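Local coordinates for protein uncharacterized oxidoreductase yvaA (Bacillus subtilis subsp. subtilis, PDB 3GDO) that catalyses the reversible NADPH-dependent reduction of scyllo-inosose to scyllo-inositol and cannot use NADH in place of NADPH, at residues B[69-74]-B[90-95]; B[81-86]-B[106-111]. One frame throughout, in Å; residues are numbered along the deposited sequence. Where two conformers were deposited one is given.

Interaction 1 (B[69-74]-B[90-95]); sequences VIVTTP and KHVVME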
loop_
_atom_site.group_PDB
_atom_site.type_symbol
_atom_site.label_atom_id
_atom_site.label_comp_id
_atom_site.label_asym_id
_atom_site.label_seq_id
_atom_site.Cartn_x
_atom_site.Cartn_y
_atom_site.Cartn_z
ATOM N N VAL B 69 34.307 -14.838 -13.530
ATOM C CA VAL B 69 33.790 -13.916 -14.553
ATOM C C VAL B 69 32.567 -13.163 -13.964
ATOM O O VAL B 69 31.654 -13.792 -13.383
ATOM C CB VAL B 69 33.353 -14.679 -15.819
ATOM C CG1 VAL B 69 32.826 -13.715 -16.890
ATOM C CG2 VAL B 69 34.522 -15.470 -16.396
ATOM N N ILE B 70 32.579 -11.830 -14.088
ATOM C CA ILE B 70 31.380 -10.993 -13.802
ATOM C C ILE B 70 30.619 -10.697 -15.097
ATOM O O ILE B 70 31.163 -10.130 -16.038
ATOM C CB ILE B 70 31.770 -9.684 -13.119
ATOM C CG1 ILE B 70 32.889 -9.914 -12.090
ATOM C CG2 ILE B 70 30.532 -8.969 -12.538
ATOM C CD1 ILE B 70 32.494 -10.703 -10.821
ATOM N N VAL B 71 29.387 -11.147 -15.190
ATOM C CA VAL B 71 28.648 -10.917 -16.416
ATOM C C VAL B 71 27.768 -9.645 -16.296
ATOM O O VAL B 71 26.807 -9.605 -15.543
ATOM C CB VAL B 71 27.846 -12.141 -16.851
ATOM C CG1 VAL B 71 27.162 -11.870 -18.180
ATOM C CG2 VAL B 71 28.792 -13.354 -16.991
ATOM N N THR B 72 28.170 -8.598 -17.005
ATOM C CA THR B 72 27.347 -7.405 -17.093
ATOM C C THR B 72 26.873 -7.123 -18.547
ATOM O O THR B 72 26.378 -6.058 -18.821
ATOM C CB THR B 72 28.068 -6.175 -16.516
ATOM O OG1 THR B 72 29.012 -5.721 -17.473
ATOM C CG2 THR B 72 28.759 -6.488 -15.138
ATOM N N THR B 73 27.008 -8.061 -19.470
ATOM C CA THR B 73 26.567 -7.786 -20.834
ATOM C C THR B 73 25.035 -7.620 -20.845
ATOM O O THR B 73 24.381 -8.042 -19.885
ATOM C CB THR B 73 27.065 -8.841 -21.839
ATOM O OG1 THR B 73 26.831 -10.143 -21.313
ATOM C CG2 THR B 73 28.575 -8.669 -22.086
ATOM N N PRO B 74 24.459 -6.961 -21.892
ATOM C CA PRO B 74 23.011 -6.654 -21.832
ATOM C C PRO B 74 22.124 -7.904 -21.745
ATOM O O PRO B 74 22.504 -8.975 -22.250
ATOM C CB PRO B 74 22.753 -5.891 -23.152
ATOM C CG PRO B 74 24.087 -5.356 -23.561
ATOM C CD PRO B 74 25.078 -6.420 -23.120
ATOM N N LYS B 90 34.501 -21.760 -15.437
ATOM C CA LYS B 90 34.605 -20.525 -14.632
ATOM C C LYS B 90 33.452 -20.374 -13.624
ATOM O O LYS B 90 32.301 -20.739 -13.927
ATOM C CB LYS B 90 34.667 -19.258 -15.521
ATOM C CG LYS B 90 35.606 -19.341 -16.717
ATOM C CD LYS B 90 37.013 -19.527 -16.270
ATOM C CE LYS B 90 37.934 -19.745 -17.443
ATOM N NZ LYS B 90 39.261 -19.855 -16.824
ATOM N N HIS B 91 33.785 -19.864 -12.436
ATOM C CA HIS B 91 32.795 -19.309 -11.467
ATOM C C HIS B 91 32.190 -18.043 -12.095
ATOM O O HIS B 91 32.900 -17.331 -12.830
ATOM C CB HIS B 91 33.462 -18.926 -10.140
ATOM C CG HIS B 91 34.172 -20.061 -9.464
ATOM N ND1 HIS B 91 33.601 -21.309 -9.301
ATOM C CD2 HIS B 91 35.400 -20.130 -8.888
ATOM C CE1 HIS B 91 34.452 -22.105 -8.672
ATOM N NE2 HIS B 91 35.554 -21.415 -8.417
ATOM N N VAL B 92 30.904 -17.771 -11.827
ATOM C CA VAL B 92 30.171 -16.675 -12.510
ATOM C C VAL B 92 29.277 -15.932 -11.512
ATOM O O VAL B 92 28.554 -16.564 -10.711
ATOM C CB VAL B 92 29.317 -17.176 -13.708
ATOM C CG1 VAL B 92 28.423 -16.052 -14.303
ATOM C CG2 VAL B 92 30.200 -17.720 -14.817
ATOM N N VAL B 93 29.414 -14.604 -11.528
ATOM C CA VAL B 93 28.455 -13.655 -10.916
ATOM C C VAL B 93 27.622 -13.010 -12.038
ATOM O O VAL B 93 28.179 -12.409 -12.957
ATOM C CB VAL B 93 29.167 -12.544 -10.108
ATOM C CG1 VAL B 93 28.156 -11.374 -9.695
ATOM C CG2 VAL B 93 29.909 -13.126 -8.870
ATOM N N MET B 94 26.298 -13.152 -11.952
ATOM C CA MET B 94 25.349 -12.623 -12.951
ATOM C C MET B 94 24.660 -11.403 -12.337
ATOM O O MET B 94 24.457 -11.353 -11.121
ATOM C CB MET B 94 24.231 -13.643 -13.266
ATOM C CG MET B 94 24.613 -15.092 -13.598
ATOM S SD MET B 94 23.214 -16.161 -14.034
ATOM C CE MET B 94 22.668 -15.521 -15.583
ATOM N N GLU B 95 24.262 -10.435 -13.164
ATOM C CA GLU B 95 23.448 -9.320 -12.636
ATOM C C GLU B 95 22.018 -9.807 -12.399
ATOM O O GLU B 95 21.606 -10.840 -12.940
ATOM C CB GLU B 95 23.462 -8.081 -13.553
ATOM C CG GLU B 95 24.477 -6.989 -13.165
ATOM C CD GLU B 95 24.127 -6.191 -11.893
ATOM O OE1 GLU B 95 23.119 -6.520 -11.181
ATOM O OE2 GLU B 95 24.896 -5.240 -11.606
#
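V69 and I70 pair in parallel with V92 and V93, the two short strands inclined by 19° and held by three backbone hydrogen bonds: V69 N to H91 O (2.9 Å), V93 N to V69 O (3.0 Å) and V71 N to V93 O (2.8 Å). V69 O also takes a CA-H contact from V92. Side chains meet on both faces of the sheet. On one, V71 CG2 comes within 3.8 Å of V92 CG1, the two valines slanting across each other, and V69 CG2 rests on the CB and CG of K90, 3.9 Å from CB. In V69, CG1 is anti to the backbone N (chi1 -179°), which leaves CG2 beside that N as the branch that meets K90. C85 of helix 78-87 packs on V69 and V92 from this face. The strands are the two ends of a beta-alpha-beta crossover through that helix, and they lie next to each other in the six-stranded parallel sheet of the Rossmann domain, the NADP-binding fold of the Gfo/Idh/MocA family. On the other face I70 and V93 lie side by side and point the same way, I70 CD1 sitting 3.9 Å from V93 CB; chi2 of I70 (-70°) brings CD1 alongside V93. Y306 of helix 303-315 touches both residues. Two polar ends are held elsewhere: K90 NZ hydrogen-bonds to the backbone oxygens of I66 and D63, and H91 ND1 bonds to L118 N.

Interaction 2 (B[81-86]-B[106-111]); sequences HTMACI and ETLKRA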
loop_
_atom_site.group_PDB
_atom_site.type_symbol
_atom_site.label_atom_id
_atom_site.label_comp_id
_atom_site.label_asym_id
_atom_site.label_seq_id
_atom_site.Cartn_x
_atom_site.Cartn_y
_atom_site.Cartn_z
ATOM N N HIS B 81 26.583 -15.914 -22.748
ATOM C CA HIS B 81 27.848 -15.626 -22.092
ATOM C C HIS B 81 28.034 -16.430 -20.803
ATOM O O HIS B 81 29.091 -17.023 -20.590
ATOM C CB HIS B 81 27.958 -14.130 -21.815
ATOM C CG HIS B 81 28.282 -13.316 -23.030
ATOM N ND1 HIS B 81 28.664 -11.993 -22.959
ATOM C CD2 HIS B 81 28.314 -13.646 -24.346
ATOM C CE1 HIS B 81 28.898 -11.537 -24.180
ATOM N NE2 HIS B 81 28.697 -12.522 -25.040
ATOM N N THR B 82 27.005 -16.456 -19.965
ATOM C CA THR B 82 27.046 -17.203 -18.722
ATOM C C THR B 82 27.279 -18.706 -18.984
ATOM O O THR B 82 28.122 -19.320 -18.327
ATOM C CB THR B 82 25.782 -16.970 -17.889
ATOM O OG1 THR B 82 25.586 -15.551 -17.714
ATOM C CG2 THR B 82 25.908 -17.619 -16.508
ATOM N N MET B 83 26.537 -19.273 -19.936
ATOM C CA MET B 83 26.682 -20.677 -20.269
ATOM C C MET B 83 28.110 -20.952 -20.725
ATOM O O MET B 83 28.747 -21.884 -20.221
ATOM C CB MET B 83 25.679 -21.126 -21.337
ATOM C CG MET B 83 25.627 -22.685 -21.466
ATOM S SD MET B 83 25.361 -23.579 -19.920
ATOM C CE MET B 83 23.734 -24.234 -20.338
ATOM N N ALA B 84 28.605 -20.121 -21.646
ATOM C CA ALA B 84 29.967 -20.203 -22.147
ATOM C C ALA B 84 30.975 -20.177 -21.011
ATOM O O ALA B 84 31.959 -20.919 -21.031
ATOM C CB ALA B 84 30.238 -19.065 -23.114
ATOM N N CYS B 85 30.740 -19.340 -20.004
ATOM C CA CYS B 85 31.670 -19.294 -18.874
ATOM C C CYS B 85 31.596 -20.560 -18.046
ATOM O O CYS B 85 32.633 -21.090 -17.598
ATOM C CB CYS B 85 31.394 -18.103 -17.981
ATOM S SG CYS B 85 31.812 -16.546 -18.748
ATOM N N ILE B 86 30.368 -21.026 -17.828
ATOM C CA ILE B 86 30.139 -22.263 -17.110
ATOM C C ILE B 86 30.811 -23.423 -17.872
ATOM O O ILE B 86 31.564 -24.173 -17.278
ATOM C CB ILE B 86 28.638 -22.538 -16.859
ATOM C CG1 ILE B 86 28.049 -21.542 -15.855
ATOM C CG2 ILE B 86 28.416 -23.952 -16.277
ATOM C CD1 ILE B 86 26.523 -21.518 -15.892
ATOM N N GLU B 106 17.047 -22.397 -14.384
ATOM C CA GLU B 106 17.282 -23.798 -13.915
ATOM C C GLU B 106 18.352 -24.471 -14.787
ATOM O O GLU B 106 19.255 -25.143 -14.265
ATOM C CB GLU B 106 16.003 -24.658 -13.901
ATOM C CG GLU B 106 14.921 -24.245 -12.878
ATOM C CD GLU B 106 15.146 -24.770 -11.442
ATOM O OE1 GLU B 106 16.229 -25.336 -11.120
ATOM O OE2 GLU B 106 14.206 -24.606 -10.614
ATOM N N THR B 107 18.255 -24.239 -16.098
ATOM C CA THR B 107 19.229 -24.742 -17.065
ATOM C C THR B 107 20.636 -24.312 -16.708
ATOM O O THR B 107 21.551 -25.146 -16.746
ATOM C CB THR B 107 18.875 -24.349 -18.493
ATOM O OG1 THR B 107 17.573 -24.856 -18.771
ATOM C CG2 THR B 107 19.859 -24.960 -19.523
ATOM N N LEU B 108 20.814 -23.039 -16.332
ATOM C CA LEU B 108 22.151 -22.574 -15.953
ATOM C C LEU B 108 22.579 -23.224 -14.677
ATOM O O LEU B 108 23.751 -23.586 -14.527
ATOM C CB LEU B 108 22.254 -21.036 -15.819
ATOM C CG LEU B 108 21.907 -20.201 -17.051
ATOM C CD1 LEU B 108 21.864 -18.662 -16.721
ATOM C CD2 LEU B 108 22.842 -20.485 -18.222
ATOM N N LYS B 109 21.642 -23.359 -13.739
ATOM C CA LYS B 109 21.981 -23.961 -12.457
ATOM C C LYS B 109 22.455 -25.416 -12.646
ATOM O O LYS B 109 23.382 -25.856 -11.988
ATOM C CB LYS B 109 20.800 -23.937 -11.472
ATOM C CG LYS B 109 21.223 -24.241 -10.033
ATOM C CD LYS B 109 20.018 -24.312 -9.108
ATOM C CE LYS B 109 19.266 -25.634 -9.263
ATOM N NZ LYS B 109 19.955 -26.655 -8.399
ATOM N N ARG B 110 21.787 -26.152 -13.519
ATOM C CA ARG B 110 22.113 -27.573 -13.676
ATOM C C ARG B 110 23.470 -27.709 -14.370
ATOM O O ARG B 110 24.298 -28.508 -13.942
ATOM C CB ARG B 110 20.995 -28.337 -14.378
ATOM C CG ARG B 110 20.035 -28.940 -13.371
ATOM C CD ARG B 110 18.909 -29.703 -14.048
ATOM N NE ARG B 110 17.812 -28.822 -14.447
ATOM C CZ ARG B 110 17.606 -28.361 -15.684
ATOM N NH1 ARG B 110 16.560 -27.574 -15.924
ATOM N NH2 ARG B 110 18.433 -28.682 -16.679
ATOM N N ALA B 111 23.717 -26.866 -15.377
ATOM C CA ALA B 111 25.005 -26.837 -16.041
ATOM C C ALA B 111 26.158 -26.506 -15.077
ATOM O O ALA B 111 27.209 -27.165 -15.145
ATOM C CB ALA B 111 24.969 -25.920 -17.234
#
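Packing between neighbouring helices joins T82, M83 and I86 to T107, L108 and A111 on one side of the Rossmann-fold sheet, where helices 78-87 and 102-115 follow successive parallel strands. The two six-residue segments run almost parallel, 11° apart, with axes approaching to 10.2 Å, and the contact between them is made by apolar side-chain groups resting on one another and on the backbone of the facing helix. L108 is buried on the side nearer the sheet. Its CD1 lies 4.2 Å from T82 CG2, the two side chains crossing at about a right angle, and its CD2 approaches the backbone N and CB of M83. Strand 91-95 lies beneath this pair, since M94 touches both T82 and L108. T82 OG1 faces a different partner: it hydrogen-bonds to H78 O in its own helix, while CG2, anti to the backbone N, is the branch that meets L108. One turn further on, I86 reaches across with both branches. Its CD1 lies 3.7 Å from L108 O, and its CG2 lies against the backbone carbonyl of A111, 3.6 Å from the carbon and 4.1 Å from CB of the same residue. V117, in the loop beyond helix 102-115, also touches I86. The small A111 side chain is met from M83 as well. M83 has CG anti to its backbone N (chi1 -168°); the bend at chi2 (52°) places SD beside A111, and that at chi3 sets the direction of CE. T107, whose OG1 bonds to E103 O, turns its methyl toward the end of M83, which it crosses at about a right angle. SD and CE of M83 both rest on A111 CB, at 3.6 and 3.7 Å, and CE also reaches T107 CG2 at 4.0 Å.

Overall arrangement
Both contacts belong to the Rossmann domain, and their centres lie 11 Å apart. Interaction 1 is the deeper, most of its touching residues being buried in the sheet; in interaction 2 half of them are partly exposed, on the helical layer beside it. Directional backbone bonding sets the register of the strands, whereas the helices rest on dispersion between methyl, thioether and backbone groups. Helix 78-87 ties the two together: it connects the strands of interaction 1 and supplies one side of interaction 2. C85 O probably accepts a hydrogen bond from K90 N where that helix leads into strand 91-95, and the strand also packs on both helices.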